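Local coordinates for proto-oncogene tyrosine-protein kinase receptor Ret (Danio rerio, PDB 7AMK), which is a receptor tyrosine kinase whose extracellular cadherin-like domains take part in assembly with the ligand GDNF and its co-receptor GFR alpha 1, at residues L22-S27 with S57-L62; Y37-S42 with T94-V99; L126-F131 with L152-H157; I166-V171 with I205-R210. The protein carries 4 engineered substitutions. All blocks are in the same frame, centred on the assembly; numbering follows the deposited sequence.

Contact 1: L22-S27 with S57-L62; sequences LLQVIS and SGVLYL
Leu22 meets Leu60 and Leu62 where strand 21-24 pairs antiparallel with strand 59-62, at an outer edge of the three-stranded sheet of the first cadherin-like domain. Leu22 N gives a 2.8 Å hydrogen bond to Leu60 O. Its chi1 (-58°) sets CG anti to the carbonyl carbon; beyond it, Leu22 CD2 lies 4.0 Å from Leu62 CG, the two side chains crossing at about a right angle. An alanine here would probably open a gap beside Leu62 and Phe51, on which both leucines rest. Leu23 O then accepts from Leu60 N at 2.7 Å in a nearly straight bond. Leu23 and Leu60 lie side by side on the face that packs against the other sheet, where Leu60 touches Leu40 and Leu87, and Leu23 CD1 comes within 3.9 Å of Leu60 CD2. Gln24, on the face with Val59, sets CG against Val59 CG2, while its amide end bonds to Gln151 and Glu186. Val25 N closes the pairing, bonding to Gly58 O from above the carbonyl plane. Gly58 suits this turn because a CB would clash with Val25 O. One water donates to both Val25 O and Ser57 O and accepts from Gln24 NE2 at 3.1 Å.

Contact 2: Y37-S42 with T94-V99; sequences YFFLCS and TPPMKV
Tyr37 and Phe39, alternate residues on one side of strand 37-40, receive the proline-rich loop 94-99 on their rings. Over one face of Tyr37 lies the Thr94-Pro95 peptide: Pro95 N stands 3.9 Å above the Tyr37 ring plane over its centre, while Thr94 C sits nearer the rim. Pro95 CA adds a CH-pi contact, 4.1 Å from the Tyr37 ring centroid and 10° off the normal. Beside it the Tyr37 side chain crosses Pro96 at about a right angle, with Pro96 CD 3.9 Å from Tyr37 CB. Pro96 also packs over one face of Phe39, though the detail of that approach is doubtful. Rigid proline rings suit such flat aromatic partners, since they present C-H groups with little freedom to move. Strand 37-40 is an outermost strand of the four-stranded mixed sheet in the first cadherin-like domain, and the loop leads from its neighbour, strand 83-92, into helix 100-103. No hydrogen bond joins the two segments. An alanine in place of Tyr37 would probably leave the Thr94-Pro95 peptide without its aromatic platform and let this part of the loop shift. Backbone bonds to Ser92 and Gly90 hold Tyr37 and Phe39 in the sheet. Farther out, Met100 and Cys101 pack on Phe39, and Cys101 forms a disulfide with Cys41.

Contact 3: L126-F131 with L152-H157; sequences LSTLCF and LRRFTH
Arg154 and His157 meet Thr128 and Leu129 in a buried contact of mixed character between the short helix 126-130 and the segment that enters helix 155-160. The arginine reaches the last turn of helix 126-130, where Arg154 NH1 donates to Thr128 O at 3.0 Å. The bond is bent, with an angle of 132° at the hydrogen, and the acceptor is tilted from the guanidinium plane. A bend at chi3 (52°) places NE off the extended line of the chain, while Arg154 CD comes 3.2 Å from Thr128 O. Salt bridges from NH1 to Glu133 and from NH2 to Glu10 probably offset the buried charge, and they help fix the group's rotation. His157 CE1 lies over one face of this guanidinium, offset toward its rim. His157 CB meets Leu129 CD1 at 3.4 Å as the two side chains slide past each other in opposite directions; the leucine's branched end suits this apolar spot. Two waters satisfy backbone groups between the segments: one donates to Leu129 O and accepts from Arg154 N at 2.7 Å, and the other donates to both Cys130 O and Leu152 O. Arginine and water thus supply donors to carbonyls of the helix's last turn, and the Cys130-Cys207 disulfide ties the helix to strand 200-210. With Glu10 coming from the first cadherin-like domain, the contact probably lies at the junction of the first two such domains.

Contact 4: I166-V171 with I205-R210; sequences ISYGVV and IVCMVR
Tyr168 and Cys207 face each other at the middle of an antiparallel pair of strands, 166-170 and 205-210, whose axes come within 4.7 Å at an angle of 158°. Four backbone hydrogen bonds join them in two hydrogen-bonded pairs. Ser167 and Met208 bond in both directions, with Met208 N 2.9 Å from Ser167 O, and Gly169 and Val206 repeat this with Val206 N 2.9 Å from Gly169 O. CA-H...O contacts run between these bonds, as from Tyr168 CA to Val206 O at 3.2 Å. A sulfur-aromatic contact follows from the pairing: Cys207 SG lies 4.2 Å from the Tyr168 ring centroid, 38° off its normal. With SG anti to the backbone N (chi1 179°), Cys207 SG also meets Ile166 CG2 at 3.8 Å while in a disulfide with Cys130; Tyr168 OH hydrogen-bonds to Cys130 O. Apolar packing completes this face, with Ile205 CG2 against Tyr168 CD2 and its CD1 against Val170 CG2; beta-branched residues suit the extended backbone. On the other face Gly169 lets Val206 CG1 settle over its backbone, 3.4 Å from Gly169 O, where a side chain would be tight. Strand 165-170 forms an outer edge of the four-stranded mixed sheet of the second domain, half of the Greek-key beta sandwich of the cadherin fold.

Along the chain, contacts 1 and 2 come first, with their segments alternating, followed by contact 3 and then contact 4. Contacts 1 and 2 share the first cadherin-like domain, their centres 14 Å apart; Phe38 packs against Val25, Ser27 and Gly58, linking strand 37-40 to contact 1. Contacts 3 and 4, 11 Å apart between centres, are joined by the Cys130-Cys207 disulfide. Between the pairs, Phe155 of contact 3 packs on Leu22, Leu23 and Val59 of contact 1, which probably helps set how the first two cadherin-like domains sit against each other. Contact 3 therefore lies between the two domains' sheets, whereas contacts 2 and 4, 34 Å apart between centres, do not touch.

Contact 1: L22-S27 with S57-L62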
loop_
_atom_site.group_PDB
_atom_site.type_symbol
_atom_site.label_atom_id
_atom_site.label_comp_id
_atom_site.label_asym_id
_atom_site.label_seq_id
_atom_site.Cartn_x
_atom_site.Cartn_y
_atom_site.Cartn_z
ATOM N N LEU A 22 -30.299 16.314 -53.273
ATOM C CA LEU A 22 -29.945 15.022 -52.683
ATOM C C LEU A 22 -30.028 15.028 -51.166
ATOM O O LEU A 22 -30.600 14.108 -50.562
ATOM C CB LEU A 22 -28.524 14.608 -53.106
ATOM C CG LEU A 22 -28.267 14.497 -54.613
ATOM C CD1 LEU A 22 -26.797 14.172 -54.921
ATOM C CD2 LEU A 22 -29.196 13.462 -55.276
ATOM N N LEU A 23 -29.461 16.047 -50.534
ATOM C CA LEU A 23 -29.457 16.147 -49.083
ATOM C C LEU A 23 -28.893 17.515 -48.726
ATOM O O LEU A 23 -28.371 18.233 -49.581
ATOM C CB LEU A 23 -28.643 15.017 -48.429
ATOM C CG LEU A 23 -27.212 14.780 -48.955
ATOM C CD1 LEU A 23 -26.154 15.755 -48.376
ATOM C CD2 LEU A 23 -26.784 13.333 -48.736
ATOM N N GLN A 24 -29.015 17.864 -47.450
ATOM C CA GLN A 24 -28.562 19.141 -46.914
ATOM C C GLN A 24 -27.600 18.894 -45.755
ATOM O O GLN A 24 -27.983 18.291 -44.745
ATOM C CB GLN A 24 -29.748 19.979 -46.456
ATOM C CG GLN A 24 -29.332 21.348 -45.935
ATOM C CD GLN A 24 -30.485 22.042 -45.251
ATOM O OE1 GLN A 24 -31.636 21.647 -45.429
ATOM N NE2 GLN A 24 -30.184 23.072 -44.443
ATOM N N VAL A 25 -26.341 19.315 -45.934
ATOM C CA VAL A 25 -25.312 19.277 -44.892
ATOM C C VAL A 25 -25.556 20.429 -43.929
ATOM O O VAL A 25 -25.750 21.575 -44.360
ATOM C CB VAL A 25 -23.909 19.403 -45.511
ATOM C CG1 VAL A 25 -22.856 19.627 -44.441
ATOM C CG2 VAL A 25 -23.574 18.203 -46.352
ATOM N N ILE A 26 -25.514 20.146 -42.623
ATOM C CA ILE A 26 -25.795 21.136 -41.587
ATOM C C ILE A 26 -24.503 21.546 -40.891
ATOM O O ILE A 26 -23.686 20.691 -40.521
ATOM C CB ILE A 26 -26.798 20.611 -40.549
ATOM C CG1 ILE A 26 -28.095 20.204 -41.229
ATOM C CG2 ILE A 26 -27.031 21.671 -39.445
ATOM C CD1 ILE A 26 -28.907 21.374 -41.682
ATOM N N SER A 27 -24.334 22.851 -40.682
ATOM C CA SER A 27 -23.255 23.357 -39.843
ATOM C C SER A 27 -23.862 24.208 -38.743
ATOM O O SER A 27 -24.716 25.052 -39.013
ATOM C CB SER A 27 -22.253 24.193 -40.651
ATOM O OG SER A 27 -21.110 24.553 -39.881
ATOM N N SER A 57 -26.488 27.419 -48.552
ATOM C CA SER A 57 -27.464 26.562 -47.905
ATOM C C SER A 57 -26.908 25.190 -47.559
ATOM O O SER A 57 -27.461 24.521 -46.684
ATOM C CB SER A 57 -28.711 26.416 -48.792
ATOM O OG SER A 57 -28.474 25.592 -49.928
ATOM N N GLY A 58 -25.809 24.773 -48.178
ATOM C CA GLY A 58 -25.308 23.444 -47.888
ATOM C C GLY A 58 -26.095 22.323 -48.531
ATOM O O GLY A 58 -25.869 21.158 -48.204
ATOM N N VAL A 59 -27.019 22.631 -49.429
ATOM C CA VAL A 59 -27.763 21.588 -50.128
ATOM C C VAL A 59 -26.879 21.005 -51.222
ATOM O O VAL A 59 -26.265 21.741 -51.994
ATOM C CB VAL A 59 -29.075 22.144 -50.701
ATOM C CG1 VAL A 59 -29.758 21.086 -51.581
ATOM C CG2 VAL A 59 -29.993 22.622 -49.553
ATOM N N LEU A 60 -26.794 19.681 -51.272
ATOM C CA LEU A 60 -26.015 18.977 -52.284
ATOM C C LEU A 60 -26.927 18.557 -53.436
ATOM O O LEU A 60 -27.988 17.963 -53.210
ATOM C CB LEU A 60 -25.327 17.762 -51.664
ATOM C CG LEU A 60 -24.425 16.834 -52.473
ATOM C CD1 LEU A 60 -23.172 17.566 -52.940
ATOM C CD2 LEU A 60 -24.050 15.631 -51.614
ATOM N N TYR A 61 -26.510 18.877 -54.663
ATOM C CA TYR A 61 -27.269 18.664 -55.892
ATOM C C TYR A 61 -26.494 17.790 -56.878
ATOM O O TYR A 61 -25.259 17.837 -56.954
ATOM C CB TYR A 61 -27.582 19.999 -56.611
ATOM C CG TYR A 61 -28.505 20.943 -55.893
ATOM C CD1 TYR A 61 -29.882 20.850 -56.052
ATOM C CD2 TYR A 61 -27.998 21.957 -55.078
ATOM C CE1 TYR A 61 -30.735 21.726 -55.386
ATOM C CE2 TYR A 61 -28.843 22.833 -54.418
ATOM C CZ TYR A 61 -30.209 22.710 -54.576
ATOM O OH TYR A 61 -31.052 23.569 -53.918
ATOM N N LEU A 62 -27.233 17.036 -57.686
ATOM C CA LEU A 62 -26.634 16.433 -58.870
ATOM C C LEU A 62 -26.262 17.508 -59.886
ATOM O O LEU A 62 -27.085 18.358 -60.241
ATOM C CB LEU A 62 -27.588 15.431 -59.506
ATOM C CG LEU A 62 -27.569 14.057 -58.872
ATOM C CD1 LEU A 62 -28.591 13.225 -59.589
ATOM C CD2 LEU A 62 -26.185 13.476 -59.047
HETATM O O HOH W 1 -27.157 23.628 -44.260
#

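Contact 2: Y37-S42 with T94-V99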
loop_
_atom_site.group_PDB
_atom_site.type_symbol
_atom_site.label_atom_id
_atom_site.label_comp_id
_atom_site.label_asym_id
_atom_site.label_seq_id
_atom_site.Cartn_x
_atom_site.Cartn_y
_atom_site.Cartn_z
ATOM N N TYR A 37 -19.719 28.637 -45.005
ATOM C CA TYR A 37 -19.476 28.540 -46.440
ATOM C C TYR A 37 -19.163 27.090 -46.735
ATOM O O TYR A 37 -18.111 26.583 -46.326
ATOM C CB TYR A 37 -18.306 29.397 -46.901
ATOM C CG TYR A 37 -18.445 30.883 -46.725
ATOM C CD1 TYR A 37 -18.151 31.482 -45.511
ATOM C CD2 TYR A 37 -18.801 31.695 -47.795
ATOM C CE1 TYR A 37 -18.233 32.835 -45.354
ATOM C CE2 TYR A 37 -18.892 33.046 -47.646
ATOM C CZ TYR A 37 -18.606 33.614 -46.420
ATOM O OH TYR A 37 -18.691 34.976 -46.266
ATOM N N PHE A 38 -20.059 26.444 -47.458
ATOM C CA PHE A 38 -19.927 25.043 -47.808
ATOM C C PHE A 38 -19.214 24.895 -49.142
ATOM O O PHE A 38 -19.349 25.738 -50.027
ATOM C CB PHE A 38 -21.307 24.400 -47.915
ATOM C CG PHE A 38 -22.126 24.486 -46.667
ATOM C CD1 PHE A 38 -22.064 23.475 -45.712
ATOM C CD2 PHE A 38 -22.990 25.548 -46.464
ATOM C CE1 PHE A 38 -22.834 23.544 -44.560
ATOM C CE2 PHE A 38 -23.771 25.608 -45.311
ATOM C CZ PHE A 38 -23.686 24.592 -44.361
ATOM N N PHE A 39 -18.505 23.782 -49.302
ATOM C CA PHE A 39 -17.834 23.484 -50.555
ATOM C C PHE A 39 -17.481 22.002 -50.616
ATOM O O PHE A 39 -17.278 21.351 -49.582
ATOM C CB PHE A 39 -16.579 24.352 -50.713
ATOM C CG PHE A 39 -15.706 24.395 -49.491
ATOM C CD1 PHE A 39 -15.989 25.260 -48.436
ATOM C CD2 PHE A 39 -14.574 23.596 -49.405
ATOM C CE1 PHE A 39 -15.161 25.318 -47.322
ATOM C CE2 PHE A 39 -13.752 23.646 -48.286
ATOM C CZ PHE A 39 -14.050 24.507 -47.239
ATOM N N LEU A 40 -17.378 21.488 -51.846
ATOM C CA LEU A 40 -16.945 20.110 -52.092
ATOM C C LEU A 40 -15.430 19.981 -52.069
ATOM O O LEU A 40 -14.704 20.856 -52.548
ATOM C CB LEU A 40 -17.462 19.600 -53.439
ATOM C CG LEU A 40 -18.958 19.285 -53.457
ATOM C CD1 LEU A 40 -19.470 19.068 -54.861
ATOM C CD2 LEU A 40 -19.217 18.070 -52.619
ATOM N N CYS A 41 -14.955 18.856 -51.542
ATOM C CA CYS A 41 -13.540 18.645 -51.297
ATOM C C CYS A 41 -12.944 17.470 -52.041
ATOM O O CYS A 41 -11.714 17.328 -52.054
ATOM C CB CYS A 41 -13.288 18.428 -49.805
ATOM S SG CYS A 41 -13.232 19.959 -48.957
ATOM N N SER A 42 -13.766 16.620 -52.636
ATOM C CA SER A 42 -13.303 15.394 -53.274
ATOM C C SER A 42 -12.702 15.656 -54.648
ATOM O O SER A 42 -12.784 14.811 -55.541
ATOM C CB SER A 42 -14.463 14.405 -53.347
ATOM O OG SER A 42 -15.254 14.512 -52.171
ATOM N N THR A 94 -15.019 31.889 -43.373
ATOM C CA THR A 94 -14.602 32.785 -44.443
ATOM C C THR A 94 -14.803 32.139 -45.811
ATOM O O THR A 94 -15.134 30.953 -45.909
ATOM C CB THR A 94 -13.132 33.156 -44.260
ATOM O OG1 THR A 94 -12.367 31.949 -44.110
ATOM C CG2 THR A 94 -12.956 34.021 -43.014
ATOM N N PRO A 95 -14.621 32.891 -46.894
ATOM C CA PRO A 95 -14.803 32.319 -48.245
ATOM C C PRO A 95 -13.837 31.172 -48.483
ATOM O O PRO A 95 -12.657 31.267 -48.116
ATOM C CB PRO A 95 -14.501 33.508 -49.172
ATOM C CG PRO A 95 -14.783 34.707 -48.341
ATOM C CD PRO A 95 -14.317 34.329 -46.954
ATOM N N PRO A 96 -14.288 30.078 -49.104
ATOM C CA PRO A 96 -13.472 28.856 -49.128
ATOM C C PRO A 96 -12.284 28.939 -50.075
ATOM O O PRO A 96 -12.333 29.563 -51.140
ATOM C CB PRO A 96 -14.463 27.776 -49.581
ATOM C CG PRO A 96 -15.498 28.512 -50.344
ATOM C CD PRO A 96 -15.614 29.874 -49.713
ATOM N N MET A 97 -11.198 28.298 -49.652
ATOM C CA MET A 97 -9.990 28.146 -50.448
ATOM C C MET A 97 -9.730 26.664 -50.673
ATOM O O MET A 97 -10.223 25.810 -49.931
ATOM C CB MET A 97 -8.782 28.791 -49.766
ATOM C CG MET A 97 -8.951 30.271 -49.451
ATOM S SD MET A 97 -7.818 30.793 -48.146
ATOM C CE MET A 97 -6.283 30.991 -49.056
ATOM N N LYS A 98 -8.946 26.363 -51.708
ATOM C CA LYS A 98 -8.671 24.970 -52.039
ATOM C C LYS A 98 -7.990 24.251 -50.881
ATOM O O LYS A 98 -8.322 23.096 -50.572
ATOM C CB LYS A 98 -7.823 24.894 -53.308
ATOM C CG LYS A 98 -8.635 24.583 -54.561
ATOM C CD LYS A 98 -7.839 24.809 -55.828
ATOM N N VAL A 99 -7.065 24.937 -50.199
ATOM C CA VAL A 99 -6.255 24.308 -49.163
ATOM C C VAL A 99 -7.074 23.899 -47.941
ATOM O O VAL A 99 -6.616 23.058 -47.157
ATOM C CB VAL A 99 -5.099 25.253 -48.757
ATOM C CG1 VAL A 99 -5.557 26.263 -47.717
ATOM C CG2 VAL A 99 -3.895 24.456 -48.249
#

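Contact 3: L126-F131 with L152-H157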
loop_
_atom_site.group_PDB
_atom_site.type_symbol
_atom_site.label_atom_id
_atom_site.label_comp_id
_atom_site.label_asym_id
_atom_site.label_seq_id
_atom_site.Cartn_x
_atom_site.Cartn_y
_atom_site.Cartn_z
ATOM N N LEU A 126 -44.187 4.164 -47.022
ATOM C CA LEU A 126 -44.281 5.473 -46.387
ATOM C C LEU A 126 -43.151 5.679 -45.402
ATOM O O LEU A 126 -42.582 6.772 -45.326
ATOM C CB LEU A 126 -45.632 5.649 -45.679
ATOM C CG LEU A 126 -46.813 5.898 -46.632
ATOM C CD1 LEU A 126 -48.080 6.316 -45.890
ATOM C CD2 LEU A 126 -46.464 6.920 -47.723
ATOM N N SER A 127 -42.797 4.630 -44.654
ATOM C CA SER A 127 -41.725 4.773 -43.678
ATOM C C SER A 127 -40.410 5.163 -44.346
ATOM O O SER A 127 -39.691 6.031 -43.842
ATOM C CB SER A 127 -41.571 3.483 -42.869
ATOM O OG SER A 127 -41.298 2.391 -43.710
ATOM N N THR A 128 -40.099 4.557 -45.504
ATOM C CA THR A 128 -38.886 4.916 -46.235
ATOM C C THR A 128 -38.971 6.339 -46.768
ATOM O O THR A 128 -37.979 7.073 -46.740
ATOM C CB THR A 128 -38.647 3.947 -47.406
ATOM O OG1 THR A 128 -38.749 2.591 -46.960
ATOM C CG2 THR A 128 -37.258 4.175 -48.008
ATOM N N LEU A 129 -40.136 6.729 -47.302
ATOM C CA LEU A 129 -40.301 8.093 -47.793
ATOM C C LEU A 129 -40.025 9.111 -46.695
ATOM O O LEU A 129 -39.421 10.165 -46.942
ATOM C CB LEU A 129 -41.716 8.284 -48.341
ATOM C CG LEU A 129 -42.124 9.732 -48.656
ATOM C CD1 LEU A 129 -41.260 10.363 -49.773
ATOM C CD2 LEU A 129 -43.600 9.814 -49.018
ATOM N N CYS A 130 -40.458 8.800 -45.478
ATOM C CA CYS A 130 -40.379 9.658 -44.310
ATOM C C CYS A 130 -38.982 9.713 -43.688
ATOM O O CYS A 130 -38.482 10.800 -43.376
ATOM C CB CYS A 130 -41.400 9.163 -43.285
ATOM S SG CYS A 130 -43.066 9.785 -43.640
ATOM N N PHE A 131 -38.353 8.556 -43.473
ATOM C CA PHE A 131 -37.160 8.485 -42.642
ATOM C C PHE A 131 -36.115 7.579 -43.268
ATOM O O PHE A 131 -36.446 6.494 -43.757
ATOM C CB PHE A 131 -37.463 7.957 -41.235
ATOM C CG PHE A 131 -38.395 8.816 -40.439
ATOM C CD1 PHE A 131 -37.953 10.000 -39.851
ATOM C CD2 PHE A 131 -39.701 8.415 -40.222
ATOM C CE1 PHE A 131 -38.820 10.771 -39.093
ATOM C CE2 PHE A 131 -40.568 9.191 -39.450
ATOM C CZ PHE A 131 -40.124 10.374 -38.896
ATOM N N LEU A 152 -34.936 17.124 -42.261
ATOM C CA LEU A 152 -35.766 15.929 -42.147
ATOM C C LEU A 152 -36.339 15.428 -43.480
ATOM O O LEU A 152 -36.623 14.233 -43.598
ATOM C CB LEU A 152 -36.913 16.192 -41.154
ATOM C CG LEU A 152 -36.479 16.248 -39.687
ATOM C CD1 LEU A 152 -37.660 16.438 -38.736
ATOM C CD2 LEU A 152 -35.689 14.990 -39.336
ATOM N N ARG A 153 -36.537 16.284 -44.481
ATOM C CA ARG A 153 -37.054 15.820 -45.771
ATOM C C ARG A 153 -36.059 14.902 -46.481
ATOM O O ARG A 153 -34.872 15.208 -46.575
ATOM C CB ARG A 153 -37.363 16.998 -46.699
ATOM C CG ARG A 153 -38.662 17.731 -46.424
ATOM C CD ARG A 153 -38.770 19.051 -47.210
ATOM N NE ARG A 153 -37.697 19.990 -46.862
ATOM C CZ ARG A 153 -37.633 21.249 -47.293
ATOM N NH1 ARG A 153 -38.573 21.758 -48.068
ATOM N NH2 ARG A 153 -36.598 22.016 -46.934
ATOM N N ARG A 154 -36.556 13.793 -47.028
ATOM C CA ARG A 154 -35.736 12.960 -47.905
ATOM C C ARG A 154 -35.875 13.524 -49.315
ATOM O O ARG A 154 -36.814 13.218 -50.039
ATOM C CB ARG A 154 -36.132 11.492 -47.809
ATOM C CG ARG A 154 -35.988 10.925 -46.383
ATOM C CD ARG A 154 -35.764 9.412 -46.401
ATOM N NE ARG A 154 -34.660 8.991 -47.269
ATOM C CZ ARG A 154 -34.341 7.723 -47.497
ATOM N NH1 ARG A 154 -35.033 6.733 -46.955
ATOM N NH2 ARG A 154 -33.306 7.440 -48.287
ATOM N N PHE A 155 -34.928 14.390 -49.693
ATOM C CA PHE A 155 -34.995 15.091 -50.977
ATOM C C PHE A 155 -35.236 14.140 -52.147
ATOM O O PHE A 155 -36.066 14.422 -53.017
ATOM C CB PHE A 155 -33.713 15.895 -51.194
ATOM C CG PHE A 155 -33.611 17.128 -50.311
ATOM C CD1 PHE A 155 -34.720 17.609 -49.646
ATOM C CD2 PHE A 155 -32.413 17.813 -50.181
ATOM C CE1 PHE A 155 -34.627 18.742 -48.842
ATOM C CE2 PHE A 155 -32.315 18.947 -49.402
ATOM C CZ PHE A 155 -33.420 19.409 -48.724
ATOM N N THR A 156 -34.543 12.998 -52.176
ATOM C CA THR A 156 -34.656 12.097 -53.326
ATOM C C THR A 156 -36.063 11.509 -53.448
ATOM O O THR A 156 -36.591 11.351 -54.558
ATOM C CB THR A 156 -33.603 10.986 -53.222
ATOM O OG1 THR A 156 -33.668 10.377 -51.925
ATOM C CG2 THR A 156 -32.192 11.565 -53.426
ATOM N N HIS A 157 -36.695 11.203 -52.320
ATOM C CA HIS A 157 -37.975 10.510 -52.355
ATOM C C HIS A 157 -39.155 11.441 -52.600
ATOM O O HIS A 157 -40.169 11.014 -53.163
ATOM C CB HIS A 157 -38.155 9.735 -51.062
ATOM C CG HIS A 157 -37.207 8.588 -50.934
ATOM N ND1 HIS A 157 -35.871 8.756 -50.635
ATOM C CD2 HIS A 157 -37.387 7.258 -51.120
ATOM C CE1 HIS A 157 -35.278 7.576 -50.605
ATOM N NE2 HIS A 157 -36.178 6.650 -50.895
HETATM O O HOH W 2 -39.131 12.865 -46.902
HETATM O O HOH W 3 -36.473 11.983 -42.103
#

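Contact 4: I166-V171 with I205-R210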
loop_
_atom_site.group_PDB
_atom_site.type_symbol
_atom_site.label_atom_id
_atom_site.label_comp_id
_atom_site.label_asym_id
_atom_site.label_seq_id
_atom_site.Cartn_x
_atom_site.Cartn_y
_atom_site.Cartn_z
ATOM N N ILE A 166 -45.764 16.466 -47.129
ATOM C CA ILE A 166 -45.008 15.853 -46.042
ATOM C C ILE A 166 -44.659 16.933 -45.038
ATOM O O ILE A 166 -44.018 17.924 -45.398
ATOM C CB ILE A 166 -43.719 15.178 -46.540
ATOM C CG1 ILE A 166 -44.003 14.177 -47.648
ATOM C CG2 ILE A 166 -43.014 14.469 -45.391
ATOM C CD1 ILE A 166 -42.782 13.344 -48.042
ATOM N N SER A 167 -45.059 16.750 -43.786
ATOM C CA SER A 167 -44.607 17.651 -42.737
ATOM C C SER A 167 -44.064 16.830 -41.567
ATOM O O SER A 167 -44.400 15.656 -41.410
ATOM C CB SER A 167 -45.742 18.605 -42.320
ATOM O OG SER A 167 -46.858 17.929 -41.777
ATOM N N TYR A 168 -43.199 17.439 -40.762
ATOM C CA TYR A 168 -42.584 16.759 -39.627
ATOM C C TYR A 168 -42.868 17.530 -38.346
ATOM O O TYR A 168 -43.091 18.741 -38.375
ATOM C CB TYR A 168 -41.060 16.618 -39.807
ATOM C CG TYR A 168 -40.676 15.708 -40.925
ATOM C CD1 TYR A 168 -40.558 16.184 -42.226
ATOM C CD2 TYR A 168 -40.452 14.348 -40.704
ATOM C CE1 TYR A 168 -40.207 15.346 -43.271
ATOM C CE2 TYR A 168 -40.129 13.514 -41.723
ATOM C CZ TYR A 168 -40.010 14.014 -43.018
ATOM O OH TYR A 168 -39.670 13.165 -44.047
ATOM N N GLY A 169 -42.882 16.815 -37.218
ATOM C CA GLY A 169 -42.962 17.456 -35.917
ATOM C C GLY A 169 -42.206 16.698 -34.848
ATOM O O GLY A 169 -41.991 15.488 -34.958
ATOM N N VAL A 170 -41.783 17.412 -33.814
ATOM C CA VAL A 170 -41.293 16.767 -32.599
ATOM C C VAL A 170 -42.481 16.482 -31.700
ATOM O O VAL A 170 -43.225 17.399 -31.331
ATOM C CB VAL A 170 -40.258 17.619 -31.849
ATOM C CG1 VAL A 170 -39.932 16.945 -30.513
ATOM C CG2 VAL A 170 -38.993 17.739 -32.641
ATOM N N VAL A 171 -42.649 15.213 -31.342
ATOM C CA VAL A 171 -43.693 14.813 -30.409
ATOM C C VAL A 171 -43.193 15.114 -29.002
ATOM O O VAL A 171 -42.252 14.472 -28.516
ATOM C CB VAL A 171 -44.058 13.338 -30.566
ATOM C CG1 VAL A 171 -44.626 12.818 -29.294
ATOM C CG2 VAL A 171 -45.076 13.183 -31.680
ATOM N N ILE A 205 -39.821 11.660 -33.568
ATOM C CA ILE A 205 -40.189 12.447 -34.743
ATOM C C ILE A 205 -41.443 11.836 -35.379
ATOM O O ILE A 205 -41.553 10.612 -35.509
ATOM C CB ILE A 205 -39.014 12.470 -35.744
ATOM C CG1 ILE A 205 -37.730 12.997 -35.086
ATOM C CG2 ILE A 205 -39.334 13.302 -36.989
ATOM C CD1 ILE A 205 -37.887 14.349 -34.372
ATOM N N VAL A 206 -42.406 12.681 -35.755
ATOM C CA VAL A 206 -43.608 12.260 -36.475
ATOM C C VAL A 206 -43.547 12.820 -37.886
ATOM O O VAL A 206 -43.275 14.015 -38.081
ATOM C CB VAL A 206 -44.903 12.717 -35.778
ATOM C CG1 VAL A 206 -45.021 14.220 -35.819
ATOM C CG2 VAL A 206 -46.114 12.111 -36.471
ATOM N N CYS A 207 -43.815 11.957 -38.864
ATOM C CA CYS A 207 -43.915 12.313 -40.274
ATOM C C CYS A 207 -45.383 12.174 -40.705
ATOM O O CYS A 207 -45.990 11.117 -40.505
ATOM C CB CYS A 207 -43.002 11.412 -41.105
ATOM S SG CYS A 207 -43.017 11.691 -42.863
ATOM N N MET A 208 -45.950 13.245 -41.270
ATOM C CA MET A 208 -47.358 13.284 -41.674
ATOM C C MET A 208 -47.436 13.457 -43.182
ATOM O O MET A 208 -46.898 14.418 -43.727
ATOM C CB MET A 208 -48.108 14.410 -40.961
ATOM C CG MET A 208 -48.089 14.232 -39.454
ATOM S SD MET A 208 -48.542 15.678 -38.484
ATOM C CE MET A 208 -50.284 15.287 -38.210
ATOM N N VAL A 209 -48.089 12.521 -43.847
ATOM C CA VAL A 209 -48.048 12.410 -45.290
ATOM C C VAL A 209 -49.483 12.416 -45.789
ATOM O O VAL A 209 -50.295 11.580 -45.371
ATOM C CB VAL A 209 -47.301 11.143 -45.720
ATOM C CG1 VAL A 209 -47.124 11.082 -47.251
ATOM C CG2 VAL A 209 -45.959 11.079 -44.998
ATOM N N ARG A 210 -49.816 13.389 -46.622
ATOM C CA ARG A 210 -51.139 13.444 -47.229
ATOM C C ARG A 210 -51.063 12.667 -48.538
ATOM O O ARG A 210 -50.475 13.132 -49.513
ATOM C CB ARG A 210 -51.583 14.886 -47.440
ATOM C CG ARG A 210 -53.075 15.037 -47.742
#